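Local coordinates for heavy metal-binding domain-containing protein (PDB 3QKB) that is of unknown function but belongs to the DUF74 family of putative heavy-metal-binding proteins and forms a five-chain assembly, at residues Ala39-Met44 against Asp61-Lys66; Leu82-Glu87 against Leu98-Tyr103. All blocks are in the same frame, centred on the assembly; numbering follows the deposited sequence.

Interaction 1: Ala39-Met44 against Asp61-Lys66; sequences ATSSLM and DEAKQK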
loop_
_atom_site.group_PDB
_atom_site.type_symbol
_atom_site.label_atom_id
_atom_site.label_comp_id
_atom_site.label_asym_id
_atom_site.label_seq_id
_atom_site.Cartn_x
_atom_site.Cartn_y
_atom_site.Cartn_z
ATOM N N ALA A 39 3.329 14.631 2.496
ATOM C CA ALA A 39 4.642 15.204 2.282
ATOM C C ALA A 39 5.392 14.279 1.348
ATOM O O ALA A 39 5.172 13.060 1.383
ATOM C CB ALA A 39 5.376 15.342 3.597
ATOM N N THR A 40 6.221 14.866 0.481
ATOM C CA THR A 40 7.133 14.124 -0.383
ATOM C C THR A 40 8.574 14.600 -0.087
ATOM O O THR A 40 8.817 15.799 0.134
ATOM C CB THR A 40 6.783 14.333 -1.888
ATOM O OG1 THR A 40 5.434 13.902 -2.138
ATOM C CG2 THR A 40 7.739 13.578 -2.795
ATOM N N SER A 41 9.511 13.665 -0.050
ATOM C CA SER A 41 10.927 14.008 -0.007
ATOM C C SER A 41 11.684 13.114 -0.947
ATOM O O SER A 41 11.292 11.986 -1.172
ATOM C CB SER A 41 11.479 13.856 1.406
ATOM O OG SER A 41 11.174 12.563 1.893
ATOM N N SER A 42 12.780 13.641 -1.474
ATOM C CA SER A 42 13.553 12.967 -2.491
ATOM C C SER A 42 15.036 13.339 -2.444
ATOM O O SER A 42 15.416 14.369 -1.841
ATOM C CB SER A 42 12.987 13.286 -3.879
ATOM O OG SER A 42 13.248 14.636 -4.251
ATOM N N LEU A 43 15.864 12.491 -3.057
ATOM C CA LEU A 43 17.259 12.808 -3.267
ATOM C C LEU A 43 17.757 12.212 -4.549
ATOM O O LEU A 43 17.178 11.290 -5.048
ATOM C CB LEU A 43 18.120 12.344 -2.077
ATOM C CG LEU A 43 18.239 10.853 -1.762
ATOM C CD1 LEU A 43 19.250 10.173 -2.675
ATOM C CD2 LEU A 43 18.643 10.670 -0.265
HETATM N N MSE A 44 18.860 12.761 -5.055
HETATM C CA MSE A 44 19.492 12.305 -6.284
HETATM C C MSE A 44 20.724 11.466 -5.939
HETATM O O MSE A 44 21.592 11.928 -5.192
HETATM C CB MSE A 44 19.909 13.510 -7.145
HETATM C CG MSE A 44 20.387 13.155 -8.548
HETATM SE SE MSE A 44 21.162 14.665 -9.473
HETATM C CE MSE A 44 19.767 14.977 -10.733
ATOM N N ASP A 61 12.660 10.004 7.455
ATOM C CA ASP A 61 12.778 11.006 8.533
ATOM C C ASP A 61 12.309 12.370 8.080
ATOM O O ASP A 61 11.535 13.023 8.786
ATOM C CB ASP A 61 14.225 11.130 9.049
ATOM C CG ASP A 61 14.519 10.219 10.248
ATOM O OD1 ASP A 61 13.858 9.160 10.406
ATOM O OD2 ASP A 61 15.444 10.562 11.032
ATOM N N GLU A 62 12.775 12.786 6.897
ATOM C CA GLU A 62 12.411 14.088 6.315
ATOM C C GLU A 62 10.915 14.163 6.048
ATOM O O GLU A 62 10.289 15.155 6.372
ATOM C CB GLU A 62 13.201 14.357 5.017
ATOM C CG GLU A 62 13.128 15.834 4.474
ATOM C CD GLU A 62 13.749 15.988 3.058
ATOM O OE1 GLU A 62 14.958 15.668 2.909
ATOM O OE2 GLU A 62 13.025 16.413 2.105
ATOM N N ALA A 63 10.347 13.094 5.491
ATOM C CA ALA A 63 8.901 13.018 5.238
ATOM C C ALA A 63 8.095 13.170 6.525
ATOM O O ALA A 63 7.173 13.961 6.566
ATOM C CB ALA A 63 8.555 11.729 4.543
ATOM N N LYS A 64 8.490 12.461 7.582
ATOM C CA LYS A 64 7.858 12.611 8.904
ATOM C C LYS A 64 7.940 14.038 9.440
ATOM O O LYS A 64 6.931 14.560 9.889
ATOM C CB LYS A 64 8.463 11.654 9.935
ATOM C CG LYS A 64 8.034 10.231 9.766
ATOM C CD LYS A 64 8.495 9.337 10.927
ATOM C CE LYS A 64 9.981 9.035 10.891
ATOM N NZ LYS A 64 10.350 8.005 11.913
ATOM N N GLN A 65 9.123 14.666 9.392
ATOM C CA GLN A 65 9.260 16.049 9.891
ATOM C C GLN A 65 8.364 17.019 9.122
ATOM O O GLN A 65 7.768 17.895 9.723
ATOM C CB GLN A 65 10.719 16.564 9.854
ATOM C CG GLN A 65 11.673 15.996 10.933
ATOM C CD GLN A 65 11.185 16.234 12.368
ATOM O OE1 GLN A 65 11.370 17.316 12.943
ATOM N NE2 GLN A 65 10.541 15.214 12.946
ATOM N N LYS A 66 8.262 16.856 7.805
ATOM C CA LYS A 66 7.356 17.679 7.002
ATOM C C LYS A 66 5.912 17.480 7.438
ATOM O O LYS A 66 5.183 18.447 7.588
ATOM C CB LYS A 66 7.496 17.367 5.503
ATOM C CG LYS A 66 8.770 17.900 4.840
ATOM C CD LYS A 66 8.696 17.698 3.315
ATOM C CE LYS A 66 9.991 18.042 2.598
ATOM N NZ LYS A 66 9.719 18.632 1.247
#
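Ala39 and Ser41 meet Ala63, Glu62 and Lys66 where helix 56-73 packs, through 61-66, on segment 39-44 of strand 31-44, an outermost strand of the sheet within this chain. The two axes run nearly antiparallel, at 150°, and come within 7.4 Å of each other. The close packing is at the start of the strand segment. There Ala39 CB lies 3.5 Å from Lys66 CB and also meets the carbonyl oxygen of Ala63. Two alanines let the backbones draw near, with Ala39 CA 5.6 Å from Ala63 CA. Ser41 is buried beside them. Its OG sits between the backbone N and the carbonyl carbon (chi1 53°), which turns it to the helix, 3.8 Å from Ala63 CB.

The partly exposed side is made by two long side chains. Glu62 stretches out, with CG opposite the backbone N (chi1 -167°), and lays its carboxylate beside Ser41 CB. Lys66 reaches obliquely across to the strand, and its ammonium group gives a 3.2 Å hydrogen bond from NZ to Thr40 O. The bond meets the oxygen nearly head-on, with a C=O...N angle of 168°. Asn54 of the second subunit packs on this lysine. From Ser42 onward the strand leaves this part of the helix.

Small side chains thus set the spacing, a charged ammonium group is paired with an uncharged strand carbonyl, and the buried Ser41 hydroxyl is satisfied on the helix side by a hydrogen bond with Leu59 O.

Interaction 2: Leu82-Glu87 against Leu98-Tyr103; sequences LKYNTE and LVVHGY
The beta hairpin of strands 78-91 and 94-109 holds this contact, an antiparallel pairing in which Lys83, Asn85 and Glu87 face Tyr103, His101 and Val99 as hydrogen-bonded pairs. Each pair makes two backbone bonds. Examples are Lys83 N to Tyr103 O at 3.0 Å and His101 N to Asn85 O at 2.8 Å. Side chains alternate between the two faces.

On the face of Glu87 and His101, a carboxylate meets an imidazole. His101 NE2 donates to Glu87 OE1, on the syn lone pair. The two planes are 29° apart, and the carboxylate stands at the ring edge. A bend at chi2 (94°) brings the glutamate back over the neighbouring strand to reach it. At the other ring nitrogen His101 ND1 is hydrogen-bonded to Thr40 OG1. Glu87 OE2 is hydrogen-bonded to Thr86 OG1 of the second subunit. An alanine in place of Glu87 would probably leave His101 NE2 without its acceptor, the ring less firmly fixed in rotation and the Thr86 hydroxyl across the interface without this partner. Further along, Lys83 CB makes an off-centre CH-pi contact with the Tyr103 ring, 4.2 Å from its centroid. Asn85 OD1 lies at the edge of that ring.

On the other face, Tyr84 CD1 touches Val100 CG1 at 3.9 Å, and Thr86 CG2 lies beside Val100 CG2. Gly102 lies opposite Tyr84, whose CD1 is 3.8 Å from Gly102 CA.

Helix 56-73 packs on this second face, through Phe60 against Tyr84 and Phe56 against Val100. Strand 31-44 pairs with the far edge of 98-103, while neighbouring subunits bond to Tyr84, Asn85 and Tyr103.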
loop_
_atom_site.group_PDB
_atom_site.type_symbol
_atom_site.label_atom_id
_atom_site.label_comp_id
_atom_site.label_asym_id
_atom_site.label_seq_id
_atom_site.Cartn_x
_atom_site.Cartn_y
_atom_site.Cartn_z
ATOM N N LEU A 82 -0.590 6.738 9.417
ATOM C CA LEU A 82 0.556 6.983 8.540
ATOM C C LEU A 82 0.767 5.820 7.583
ATOM O O LEU A 82 0.719 4.654 7.987
ATOM C CB LEU A 82 1.840 7.201 9.349
ATOM C CG LEU A 82 3.162 7.452 8.585
ATOM C CD1 LEU A 82 3.070 8.667 7.670
ATOM C CD2 LEU A 82 4.311 7.590 9.582
ATOM N N LYS A 83 0.952 6.157 6.311
ATOM C CA LYS A 83 1.502 5.240 5.311
ATOM C C LYS A 83 2.588 5.953 4.505
ATOM O O LYS A 83 2.651 7.192 4.483
ATOM C CB LYS A 83 0.415 4.740 4.368
ATOM C CG LYS A 83 -0.720 3.978 5.038
ATOM C CD LYS A 83 -0.294 2.616 5.679
ATOM C CE LYS A 83 -1.417 2.014 6.595
ATOM N NZ LYS A 83 -2.152 3.015 7.548
ATOM N N TYR A 84 3.437 5.155 3.860
ATOM C CA TYR A 84 4.476 5.643 2.965
ATOM C C TYR A 84 4.361 4.960 1.615
ATOM O O TYR A 84 4.251 3.740 1.558
ATOM C CB TYR A 84 5.845 5.289 3.484
ATOM C CG TYR A 84 6.276 5.906 4.776
ATOM C CD1 TYR A 84 6.437 7.266 4.896
ATOM C CD2 TYR A 84 6.658 5.105 5.844
ATOM C CE1 TYR A 84 6.924 7.832 6.086
ATOM C CE2 TYR A 84 7.127 5.639 7.016
ATOM C CZ TYR A 84 7.263 6.992 7.147
ATOM O OH TYR A 84 7.738 7.479 8.344
ATOM N N ASN A 85 4.435 5.730 0.540
ATOM C CA ASN A 85 4.748 5.190 -0.783
ATOM C C ASN A 85 6.210 5.489 -1.080
ATOM O O ASN A 85 6.716 6.542 -0.672
ATOM C CB ASN A 85 3.851 5.815 -1.860
ATOM C CG ASN A 85 2.374 5.512 -1.651
ATOM O OD1 ASN A 85 1.993 4.798 -0.705
ATOM N ND2 ASN A 85 1.534 6.042 -2.536
ATOM N N THR A 86 6.874 4.579 -1.799
ATOM C CA THR A 86 8.257 4.748 -2.236
ATOM C C THR A 86 8.386 4.502 -3.737
ATOM O O THR A 86 7.678 3.658 -4.297
ATOM C CB THR A 86 9.202 3.787 -1.484
ATOM O OG1 THR A 86 8.611 2.483 -1.407
ATOM C CG2 THR A 86 9.464 4.277 -0.100
ATOM N N GLU A 87 9.287 5.248 -4.388
ATOM C CA GLU A 87 9.714 4.951 -5.784
ATOM C C GLU A 87 11.210 5.065 -5.952
ATOM O O GLU A 87 11.854 5.888 -5.275
ATOM C CB GLU A 87 9.067 5.909 -6.787
ATOM C CG GLU A 87 7.536 5.810 -6.908
ATOM C CD GLU A 87 6.797 6.788 -6.027
ATOM O OE1 GLU A 87 7.146 7.992 -6.026
ATOM O OE2 GLU A 87 5.848 6.363 -5.360
ATOM N N LEU A 98 15.652 8.647 -5.439
ATOM C CA LEU A 98 14.885 7.935 -4.442
ATOM C C LEU A 98 13.827 8.910 -3.921
ATOM O O LEU A 98 14.136 10.011 -3.563
ATOM C CB LEU A 98 15.797 7.455 -3.307
ATOM C CG LEU A 98 16.993 6.558 -3.688
ATOM C CD1 LEU A 98 17.726 6.033 -2.433
ATOM C CD2 LEU A 98 16.557 5.392 -4.598
ATOM N N VAL A 99 12.576 8.486 -3.918
ATOM C CA VAL A 99 11.443 9.326 -3.555
ATOM C C VAL A 99 10.601 8.599 -2.494
ATOM O O VAL A 99 10.280 7.421 -2.673
ATOM C CB VAL A 99 10.558 9.586 -4.795
ATOM C CG1 VAL A 99 9.304 10.475 -4.439
ATOM C CG2 VAL A 99 11.414 10.174 -5.926
ATOM N N VAL A 100 10.306 9.291 -1.390
ATOM C CA VAL A 100 9.312 8.854 -0.403
ATOM C C VAL A 100 8.126 9.822 -0.414
ATOM O O VAL A 100 8.325 11.044 -0.487
ATOM C CB VAL A 100 9.907 8.823 1.023
ATOM C CG1 VAL A 100 8.787 8.683 2.077
ATOM C CG2 VAL A 100 10.892 7.697 1.145
ATOM N N HIS A 101 6.907 9.277 -0.363
ATOM C CA HIS A 101 5.719 10.054 -0.022
ATOM C C HIS A 101 5.197 9.544 1.279
ATOM O O HIS A 101 4.989 8.346 1.414
ATOM C CB HIS A 101 4.631 9.870 -1.067
ATOM C CG HIS A 101 5.133 9.925 -2.458
ATOM N ND1 HIS A 101 5.453 11.112 -3.074
ATOM C CD2 HIS A 101 5.408 8.943 -3.345
ATOM C CE1 HIS A 101 5.909 10.855 -4.283
ATOM N NE2 HIS A 101 5.895 9.548 -4.471
ATOM N N GLY A 102 4.970 10.442 2.231
ATOM C CA GLY A 102 4.307 10.100 3.503
ATOM C C GLY A 102 2.950 10.776 3.582
ATOM O O GLY A 102 2.809 11.924 3.143
ATOM N N TYR A 103 1.953 10.085 4.132
ATOM C CA TYR A 103 0.666 10.726 4.392
ATOM C C TYR A 103 -0.054 10.118 5.561
ATOM O O TYR A 103 0.237 8.999 5.963
ATOM C CB TYR A 103 -0.222 10.692 3.154
ATOM C CG TYR A 103 -0.672 9.311 2.715
ATOM C CD1 TYR A 103 0.147 8.508 1.923
ATOM C CD2 TYR A 103 -1.923 8.832 3.042
ATOM C CE1 TYR A 103 -0.269 7.226 1.485
ATOM C CE2 TYR A 103 -2.355 7.546 2.616
ATOM C CZ TYR A 103 -1.514 6.751 1.848
ATOM O OH TYR A 103 -1.942 5.495 1.423
#

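Both contacts are mainly buried and lie near the centre of the chain; their centres are about 8 Å apart. Interaction 2 is within the sheet; interaction 1 lays the helix on a strand of the same sheet. Strand 98-103 joins them, since its Gly102 N and Val100 N probably bond to Ala39 O and Ser41 O. Lys64 of the helix also packs on Tyr84. The chemistry differs with place. Interaction 2 has six backbone hydrogen bonds and a histidine-carboxylate pair. Interaction 1 has small side chains in its buried part and a single lysine bond at its partly exposed margin. Both reach the third subunit, through Lys64 in one and Tyr84 in the other.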